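Local structure of neural CELL adhesion molecule 1,140 KDA isoform (Homo sapiens, 2VKW) at residues P113-Q118 with I126-I131; E179-A184 with S191-F196. The protein is a cell-surface adhesion receptor of neural cells, whose tandem fibronectin type III domains form part of the region that probably stands outside the cell. All blocks are in the same frame, centred on the assembly; numbering follows the deposited sequence.

Interaction 1: P113-Q118 with I126-I131; sequences PKLEGQ and IKVNLI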
ATOM      1  N   PRO A 113      -8.828  -0.667  -5.637  1.00 15.37           N
ATOM      2  CA  PRO A 113      -8.289  -1.389  -6.786  1.00 16.90           C
ATOM      3  C   PRO A 113      -6.767  -1.547  -6.766  1.00 18.94           C
ATOM      4  O   PRO A 113      -6.054  -0.838  -6.051  1.00 18.23           O
ATOM      5  CB  PRO A 113      -8.782  -0.563  -7.974  1.00 16.65           C
ATOM      6  CG  PRO A 113      -8.909   0.809  -7.405  1.00 15.95           C
ATOM      7  CD  PRO A 113      -9.536   0.550  -6.069  1.00 14.74           C
ATOM      8  N   LYS A 114      -6.286  -2.502  -7.553  1.00 18.82           N
ATOM      9  CA  LYS A 114      -4.866  -2.785  -7.654  1.00 21.87           C
ATOM     10  C   LYS A 114      -4.391  -2.059  -8.907  1.00 20.45           C
ATOM     11  O   LYS A 114      -5.013  -2.169  -9.967  1.00 18.76           O
ATOM     12  CB  LYS A 114      -4.658  -4.299  -7.778  1.00 26.04           C
ATOM     13  CG  LYS A 114      -3.273  -4.786  -7.400  1.00 31.46           C
ATOM     14  CD  LYS A 114      -3.296  -6.283  -7.092  1.00 34.88           C
ATOM     15  CE  LYS A 114      -1.936  -6.772  -6.592  1.00 39.28           C
ATOM     16  NZ  LYS A 114      -1.997  -8.167  -6.050  1.00 40.42           N
ATOM     17  N   LEU A 115      -3.293  -1.320  -8.788  1.00 18.91           N
ATOM     18  CA  LEU A 115      -2.780  -0.552  -9.916  1.00 18.70           C
ATOM     19  C   LEU A 115      -1.469  -1.059 -10.513  1.00 19.94           C
ATOM     20  O   LEU A 115      -0.472  -1.238  -9.813  1.00 19.47           O
ATOM     21  CB  LEU A 115      -2.631   0.908  -9.495  1.00 18.20           C
ATOM     22  CG  LEU A 115      -3.938   1.514  -8.984  1.00 18.41           C
ATOM     23  CD1 LEU A 115      -3.679   2.897  -8.427  1.00 16.68           C
ATOM     24  CD2 LEU A 115      -4.957   1.561 -10.127  1.00 18.65           C
ATOM     25  N   GLU A 116      -1.479  -1.270 -11.824  1.00 19.23           N
ATOM     26  CA  GLU A 116      -0.304  -1.755 -12.526  1.00 20.78           C
ATOM     27  C   GLU A 116       0.041  -0.818 -13.676  1.00 20.16           C
ATOM     28  O   GLU A 116      -0.579  -0.874 -14.733  1.00 21.47           O
ATOM     29  CB  GLU A 116      -0.568  -3.157 -13.069  1.00 20.03           C
ATOM     30  CG  GLU A 116       0.663  -3.835 -13.631  1.00 21.38           C
ATOM     31  CD  GLU A 116       0.332  -5.151 -14.297  1.00 22.26           C
ATOM     32  OE1 GLU A 116       0.256  -5.181 -15.541  1.00 22.18           O
ATOM     33  OE2 GLU A 116       0.134  -6.152 -13.571  1.00 23.39           O
ATOM     34  N   GLY A 117       1.034   0.036 -13.467  1.00 19.86           N
ATOM     35  CA  GLY A 117       1.421   0.973 -14.501  1.00 19.87           C
ATOM     36  C   GLY A 117       2.434   0.426 -15.494  1.00 20.67           C
ATOM     37  O   GLY A 117       3.302  -0.377 -15.150  1.00 20.62           O
ATOM     38  N   GLN A 118       2.302   0.853 -16.741  1.00 19.81           N
ATOM     39  CA  GLN A 118       3.210   0.445 -17.799  1.00 22.17           C
ATOM     40  C   GLN A 118       3.812   1.754 -18.300  1.00 22.65           C
ATOM     41  O   GLN A 118       3.133   2.547 -18.952  1.00 18.61           O
ATOM     42  CB  GLN A 118       2.433  -0.276 -18.909  1.00 22.20           C
ATOM     43  CG  GLN A 118       3.277  -0.710 -20.097  1.00 24.74           C
ATOM     44  CD  GLN A 118       2.561  -1.706 -21.011  1.00 26.41           C
ATOM     45  OE1 GLN A 118       1.350  -1.624 -21.214  1.00 25.90           O
ATOM     46  NE2 GLN A 118       3.319  -2.644 -21.577  1.00 27.37           N
ATOM     47  N   ILE A 126       1.909   7.151 -19.420  1.00 22.44           N
ATOM     48  CA  ILE A 126       1.808   5.929 -18.657  1.00 22.08           C
ATOM     49  C   ILE A 126       0.444   5.292 -18.821  1.00 22.04           C
ATOM     50  O   ILE A 126      -0.563   5.976 -18.982  1.00 21.19           O
ATOM     51  CB  ILE A 126       2.042   6.216 -17.163  1.00 22.30           C
ATOM     52  CG1 ILE A 126       1.976   4.923 -16.352  1.00 22.72           C
ATOM     53  CG2 ILE A 126       0.989   7.196 -16.657  1.00 24.13           C
ATOM     54  CD1 ILE A 126       2.167   5.136 -14.849  1.00 23.12           C
ATOM     55  N   LYS A 127       0.420   3.968 -18.792  1.00 22.83           N
ATOM     56  CA  LYS A 127      -0.830   3.242 -18.899  1.00 21.66           C
ATOM     57  C   LYS A 127      -1.012   2.583 -17.550  1.00 20.57           C
ATOM     58  O   LYS A 127      -0.148   1.817 -17.116  1.00 20.31           O
ATOM     59  CB  LYS A 127      -0.756   2.171 -19.986  1.00 22.30           C
ATOM     60  CG  LYS A 127      -2.043   1.360 -20.138  1.00 23.26           C
ATOM     61  CD  LYS A 127      -1.894   0.253 -21.173  1.00 20.63           C
ATOM     62  CE  LYS A 127      -3.210  -0.460 -21.412  1.00 20.69           C
ATOM     63  NZ  LYS A 127      -3.050  -1.580 -22.373  1.00 24.10           N
ATOM     64  N   VAL A 128      -2.113   2.900 -16.880  1.00 19.06           N
ATOM     65  CA  VAL A 128      -2.402   2.315 -15.576  1.00 19.58           C
ATOM     66  C   VAL A 128      -3.447   1.212 -15.728  1.00 20.62           C
ATOM     67  O   VAL A 128      -4.628   1.500 -15.915  1.00 20.81           O
ATOM     68  CB  VAL A 128      -2.948   3.374 -14.593  1.00 19.94           C
ATOM     69  CG1 VAL A 128      -3.323   2.715 -13.274  1.00 20.64           C
ATOM     70  CG2 VAL A 128      -1.905   4.455 -14.358  1.00 19.81           C
ATOM     71  N   ASN A 129      -3.014  -0.047 -15.663  1.00 20.79           N
ATOM     72  CA  ASN A 129      -3.945  -1.167 -15.782  1.00 21.01           C
ATOM     73  C   ASN A 129      -4.609  -1.389 -14.429  1.00 21.62           C
ATOM     74  O   ASN A 129      -3.940  -1.436 -13.401  1.00 22.23           O
ATOM     75  CB  ASN A 129      -3.220  -2.454 -16.210  1.00 20.44           C
ATOM     76  CG  ASN A 129      -2.634  -2.369 -17.611  1.00 21.37           C
ATOM     77  OD1 ASN A 129      -1.413  -2.397 -17.783  1.00 23.78           O
ATOM     78  ND2 ASN A 129      -3.500  -2.266 -18.618  1.00 19.90           N
ATOM     79  N   LEU A 130      -5.925  -1.526 -14.429  1.00 23.12           N
ATOM     80  CA  LEU A 130      -6.661  -1.742 -13.190  1.00 24.82           C
ATOM     81  C   LEU A 130      -6.844  -3.237 -12.935  1.00 26.73           C
ATOM     82  O   LEU A 130      -7.754  -3.862 -13.481  1.00 27.50           O
ATOM     83  CB  LEU A 130      -8.014  -1.040 -13.273  1.00 22.58           C
ATOM     84  CG  LEU A 130      -7.874   0.424 -13.708  1.00 23.37           C
ATOM     85  CD1 LEU A 130      -9.237   1.025 -13.987  1.00 22.84           C
ATOM     86  CD2 LEU A 130      -7.146   1.207 -12.633  1.00 22.60           C
ATOM     87  N   ILE A 131      -5.958  -3.799 -12.113  1.00 28.43           N
ATOM     88  CA  ILE A 131      -5.996  -5.216 -11.761  1.00 30.52           C
ATOM     89  C   ILE A 131      -7.198  -5.514 -10.868  1.00 31.95           C
ATOM     90  O   ILE A 131      -7.471  -4.796  -9.898  1.00 31.86           O
ATOM     91  CB  ILE A 131      -4.712  -5.637 -11.030  1.00 32.16           C
ATOM     92  CG1 ILE A 131      -3.499  -5.356 -11.912  1.00 31.68           C
ATOM     93  CG2 ILE A 131      -4.776  -7.112 -10.666  1.00 31.36           C
ATOM     94  CD1 ILE A 131      -2.180  -5.641 -11.235  1.00 35.53           C
TER
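I131 packs against both K114 and E116, and it has the largest contact area of any residue in this pairing of the antiparallel strands 114-118 and 126-131. Their segment axes come within 4.4 Å, their directions 151° apart.

The backbone ladder runs through three hydrogen-bonded pairs. E116 and N129 exchange two bonds, E116 N to N129 O at 2.9 Å and N129 N to E116 O at 2.7 Å. Q118 and K127 are likewise doubly joined. At the K114 end the ladder slackens: I131 N reaches K114 O at 2.9 Å, but the return bond from K114 N to I131 O is weak, at 3.5 Å. Between the E116-N129 and Q118-K127 pairs, G117 faces V128 as a non-hydrogen-bonded pair, with CA atoms 4.2 Å apart, and G117 CA makes a CA-H...O contact with K127 O.

Side-chain packing occupies both faces. On that of K114, E116 and Q118, I131 CB meets K114 CB at 3.5 Å. With CG1 anti to its carbonyl carbon (chi1 -58°), I131 reaches diagonally across to E116, where CD1 meets the aliphatic CB and also lies against the carboxylate oxygen OE2. On the other face L115 and L130 lie alongside each other, CD2 to CD2 at a tight 3.3 Å, and L115 CD2 also touches V128 CG1.

The polar ends of E116 and Q118 meet the second subunit: E116 OE1 forms a salt bridge with R199 of that subunit, and Q118 NE2 is hydrogen-bonded to its T200 and N175.

This hairpin opens the second fibronectin type III domain. Strand 126-131 is also bonded to strand 166-169, while L115, V128 and L130 face the sheet containing strands 177-186 and 189-199 across the sandwich core.

Interaction 2: E179-A184 with S191-F196; sequences EVYVVA and SKAAHF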
ATOM      1  N   GLU A 179       1.230  11.837  -8.894  1.00 15.80           N
ATOM      2  CA  GLU A 179       0.534  10.943  -7.981  1.00 17.60           C
ATOM      3  C   GLU A 179      -0.822  10.653  -8.617  1.00 16.30           C
ATOM      4  O   GLU A 179      -1.451  11.533  -9.205  1.00 14.57           O
ATOM      5  CB  GLU A 179       0.391  11.526  -6.560  1.00 17.77           C
ATOM      6  CG  GLU A 179      -0.265  12.882  -6.421  1.00 18.87           C
ATOM      7  CD  GLU A 179      -0.485  13.264  -4.953  1.00 19.94           C
ATOM      8  OE1 GLU A 179      -0.850  14.428  -4.676  1.00 21.35           O
ATOM      9  OE2 GLU A 179      -0.301  12.396  -4.073  1.00 19.97           O
ATOM     10  N   VAL A 180      -1.244   9.398  -8.536  1.00 16.58           N
ATOM     11  CA  VAL A 180      -2.508   8.978  -9.125  1.00 15.75           C
ATOM     12  C   VAL A 180      -3.369   8.257  -8.095  1.00 17.63           C
ATOM     13  O   VAL A 180      -2.890   7.352  -7.406  1.00 18.27           O
ATOM     14  CB  VAL A 180      -2.265   8.012 -10.318  1.00 16.23           C
ATOM     15  CG1 VAL A 180      -3.593   7.569 -10.919  1.00 15.99           C
ATOM     16  CG2 VAL A 180      -1.404   8.685 -11.373  1.00 13.48           C
ATOM     17  N   TYR A 181      -4.635   8.664  -7.995  1.00 17.16           N
ATOM     18  CA  TYR A 181      -5.590   8.042  -7.077  1.00 15.56           C
ATOM     19  C   TYR A 181      -6.756   7.439  -7.860  1.00 16.09           C
ATOM     20  O   TYR A 181      -7.404   8.109  -8.670  1.00 14.50           O
ATOM     21  CB  TYR A 181      -6.122   9.059  -6.056  1.00 15.39           C
ATOM     22  CG  TYR A 181      -5.085   9.488  -5.045  1.00 18.73           C
ATOM     23  CD1 TYR A 181      -4.025  10.310  -5.418  1.00 18.55           C
ATOM     24  CD2 TYR A 181      -5.129   9.024  -3.726  1.00 18.78           C
ATOM     25  CE1 TYR A 181      -3.029  10.663  -4.511  1.00 20.48           C
ATOM     26  CE2 TYR A 181      -4.129   9.372  -2.806  1.00 20.94           C
ATOM     27  CZ  TYR A 181      -3.083  10.194  -3.214  1.00 21.04           C
ATOM     28  OH  TYR A 181      -2.088  10.559  -2.336  1.00 25.15           O
ATOM     29  N   VAL A 182      -7.024   6.164  -7.623  1.00 16.08           N
ATOM     30  CA  VAL A 182      -8.107   5.510  -8.328  1.00 16.57           C
ATOM     31  C   VAL A 182      -9.134   4.947  -7.367  1.00 15.85           C
ATOM     32  O   VAL A 182      -8.799   4.236  -6.419  1.00 17.19           O
ATOM     33  CB  VAL A 182      -7.579   4.380  -9.230  1.00 17.81           C
ATOM     34  CG1 VAL A 182      -8.746   3.715  -9.959  1.00 18.71           C
ATOM     35  CG2 VAL A 182      -6.561   4.942 -10.229  1.00 13.05           C
ATOM     36  N   VAL A 183     -10.389   5.294  -7.610  1.00 15.92           N
ATOM     37  CA  VAL A 183     -11.489   4.822  -6.790  1.00 15.06           C
ATOM     38  C   VAL A 183     -12.389   3.900  -7.590  1.00 16.54           C
ATOM     39  O   VAL A 183     -12.718   4.178  -8.748  1.00 16.48           O
ATOM     40  CB  VAL A 183     -12.351   5.991  -6.269  1.00 16.54           C
ATOM     41  CG1 VAL A 183     -13.656   5.459  -5.638  1.00 11.62           C
ATOM     42  CG2 VAL A 183     -11.560   6.790  -5.244  1.00 15.29           C
ATOM     43  N   ALA A 184     -12.773   2.796  -6.959  1.00 17.00           N
ATOM     44  CA  ALA A 184     -13.677   1.822  -7.550  1.00 16.50           C
ATOM     45  C   ALA A 184     -15.049   2.139  -6.959  1.00 17.26           C
ATOM     46  O   ALA A 184     -15.183   2.303  -5.744  1.00 15.54           O
ATOM     47  CB  ALA A 184     -13.259   0.420  -7.165  1.00 14.79           C
ATOM     48  N   SER A 191     -15.051   3.018  -3.165  1.00 16.74           N
ATOM     49  CA  SER A 191     -14.022   2.334  -2.399  1.00 15.63           C
ATOM     50  C   SER A 191     -13.072   3.400  -1.879  1.00 16.20           C
ATOM     51  O   SER A 191     -13.154   4.563  -2.282  1.00 13.50           O
ATOM     52  CB  SER A 191     -13.230   1.410  -3.321  1.00 16.21           C
ATOM     53  OG  SER A 191     -12.491   2.181  -4.267  1.00 13.51           O
ATOM     54  N   LYS A 192     -12.167   3.013  -0.986  1.00 17.69           N
ATOM     55  CA  LYS A 192     -11.184   3.973  -0.511  1.00 19.30           C
ATOM     56  C   LYS A 192     -10.249   4.046  -1.714  1.00 17.70           C
ATOM     57  O   LYS A 192     -10.205   3.114  -2.515  1.00 16.65           O
ATOM     58  CB  LYS A 192     -10.470   3.477   0.757  1.00 20.84           C
ATOM     59  CG  LYS A 192      -9.697   2.183   0.627  1.00 29.08           C
ATOM     60  CD  LYS A 192      -9.077   1.810   1.978  1.00 35.24           C
ATOM     61  CE  LYS A 192      -8.306   0.490   1.915  1.00 39.05           C
ATOM     62  NZ  LYS A 192      -7.641   0.177   3.222  1.00 41.93           N
ATOM     63  N   ALA A 193      -9.522   5.145  -1.859  1.00 17.49           N
ATOM     64  CA  ALA A 193      -8.645   5.322  -3.014  1.00 17.73           C
ATOM     65  C   ALA A 193      -7.333   4.543  -3.024  1.00 17.79           C
ATOM     66  O   ALA A 193      -6.628   4.463  -2.025  1.00 20.30           O
ATOM     67  CB  ALA A 193      -8.356   6.809  -3.216  1.00 12.63           C
ATOM     68  N   ALA A 194      -7.031   3.952  -4.172  1.00 18.38           N
ATOM     69  CA  ALA A 194      -5.786   3.227  -4.368  1.00 19.80           C
ATOM     70  C   ALA A 194      -4.902   4.289  -5.001  1.00 21.70           C
ATOM     71  O   ALA A 194      -5.408   5.213  -5.642  1.00 21.73           O
ATOM     72  CB  ALA A 194      -5.981   2.077  -5.335  1.00 19.83           C
ATOM     73  N   HIS A 195      -3.593   4.184  -4.838  1.00 22.30           N
ATOM     74  CA  HIS A 195      -2.746   5.207  -5.420  1.00 24.46           C
ATOM     75  C   HIS A 195      -1.309   4.787  -5.563  1.00 22.58           C
ATOM     76  O   HIS A 195      -0.905   3.749  -5.056  1.00 24.25           O
ATOM     77  CB  HIS A 195      -2.828   6.478  -4.574  1.00 26.03           C
ATOM     78  CG  HIS A 195      -2.361   6.295  -3.165  1.00 30.67           C
ATOM     79  ND1 HIS A 195      -1.027   6.258  -2.822  1.00 33.61           N
ATOM     80  CD2 HIS A 195      -3.051   6.126  -2.012  1.00 33.56           C
ATOM     81  CE1 HIS A 195      -0.915   6.077  -1.518  1.00 34.85           C
ATOM     82  NE2 HIS A 195      -2.128   5.993  -1.003  1.00 35.34           N
ATOM     83  N   PHE A 196      -0.546   5.602  -6.277  1.00 22.05           N
ATOM     84  CA  PHE A 196       0.869   5.346  -6.477  1.00 22.45           C
ATOM     85  C   PHE A 196       1.482   6.562  -7.156  1.00 22.50           C
ATOM     86  O   PHE A 196       0.772   7.374  -7.749  1.00 22.76           O
ATOM     87  CB  PHE A 196       1.083   4.077  -7.320  1.00 22.90           C
ATOM     88  CG  PHE A 196       0.797   4.252  -8.786  1.00 24.47           C
ATOM     89  CD1 PHE A 196       1.825   4.539  -9.679  1.00 25.53           C
ATOM     90  CD2 PHE A 196      -0.500   4.124  -9.278  1.00 23.68           C
ATOM     91  CE1 PHE A 196       1.568   4.698 -11.042  1.00 26.37           C
ATOM     92  CE2 PHE A 196      -0.770   4.281 -10.640  1.00 24.88           C
ATOM     93  CZ  PHE A 196       0.267   4.568 -11.525  1.00 25.16           C
TER
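The ring of Y181 lies beside H195, pointing the same way, and this is a tightly packed part of the contact. H195 CB stands over one face of the tyrosine, 3.6 Å from its centroid and 15° off the normal, a CH-pi contact. H195 holds CG between its backbone N and carbonyl carbon (chi1 61°), which brings CD2 to 3.5 Å from Y181 CE2; the two rings are oblique to each other. A193 CB lies at the edge of the tyrosine ring, near its plane. Paired bonds link V180 with F196 and V182 with A194, the straightest running from A194 N to V182 O (2.9 Å, 175° at the hydrogen).

Toward S191 the regular pairing gives way: A184 N donates to S191 OG at 2.8 Å, a side chain replacing a backbone acceptor, and S191 N returns a bond to A184 O at 2.7 Å. The looser side is at K192, which is exposed and barely meets strand 179-184. The tyrosine side meets the second subunit, whose E67 is hydrogen-bonded to Y181 OH and whose M66 packs on Y181 and A193.

Within its sheet, strand 177-186 runs between 142-149 and the outermost strand 189-199; V182, A194 and F196 cover L115 of the opposing sheet.

Overall arrangement
Interactions 1 and 2 are two antiparallel hairpins of the same fibronectin type III domain, the second of the tandem, one on each sheet of its beta sandwich. Along the chain they come in series, interaction 1 closing before interaction 2 opens, and their centres are 11 Å apart. Direct contact between them shows how the sheets meet: L115 CD1 lies 3.5 Å from F196 CD2, V128 CG2 is 3.6 Å from F196 CZ, and P113 CG is 3.6 Å from V182 O. F196 thus touches both strands of the first hairpin. Both interactions also reach the second subunit, so elements of the sandwich's two sheets contribute to the interface seen in this assembly.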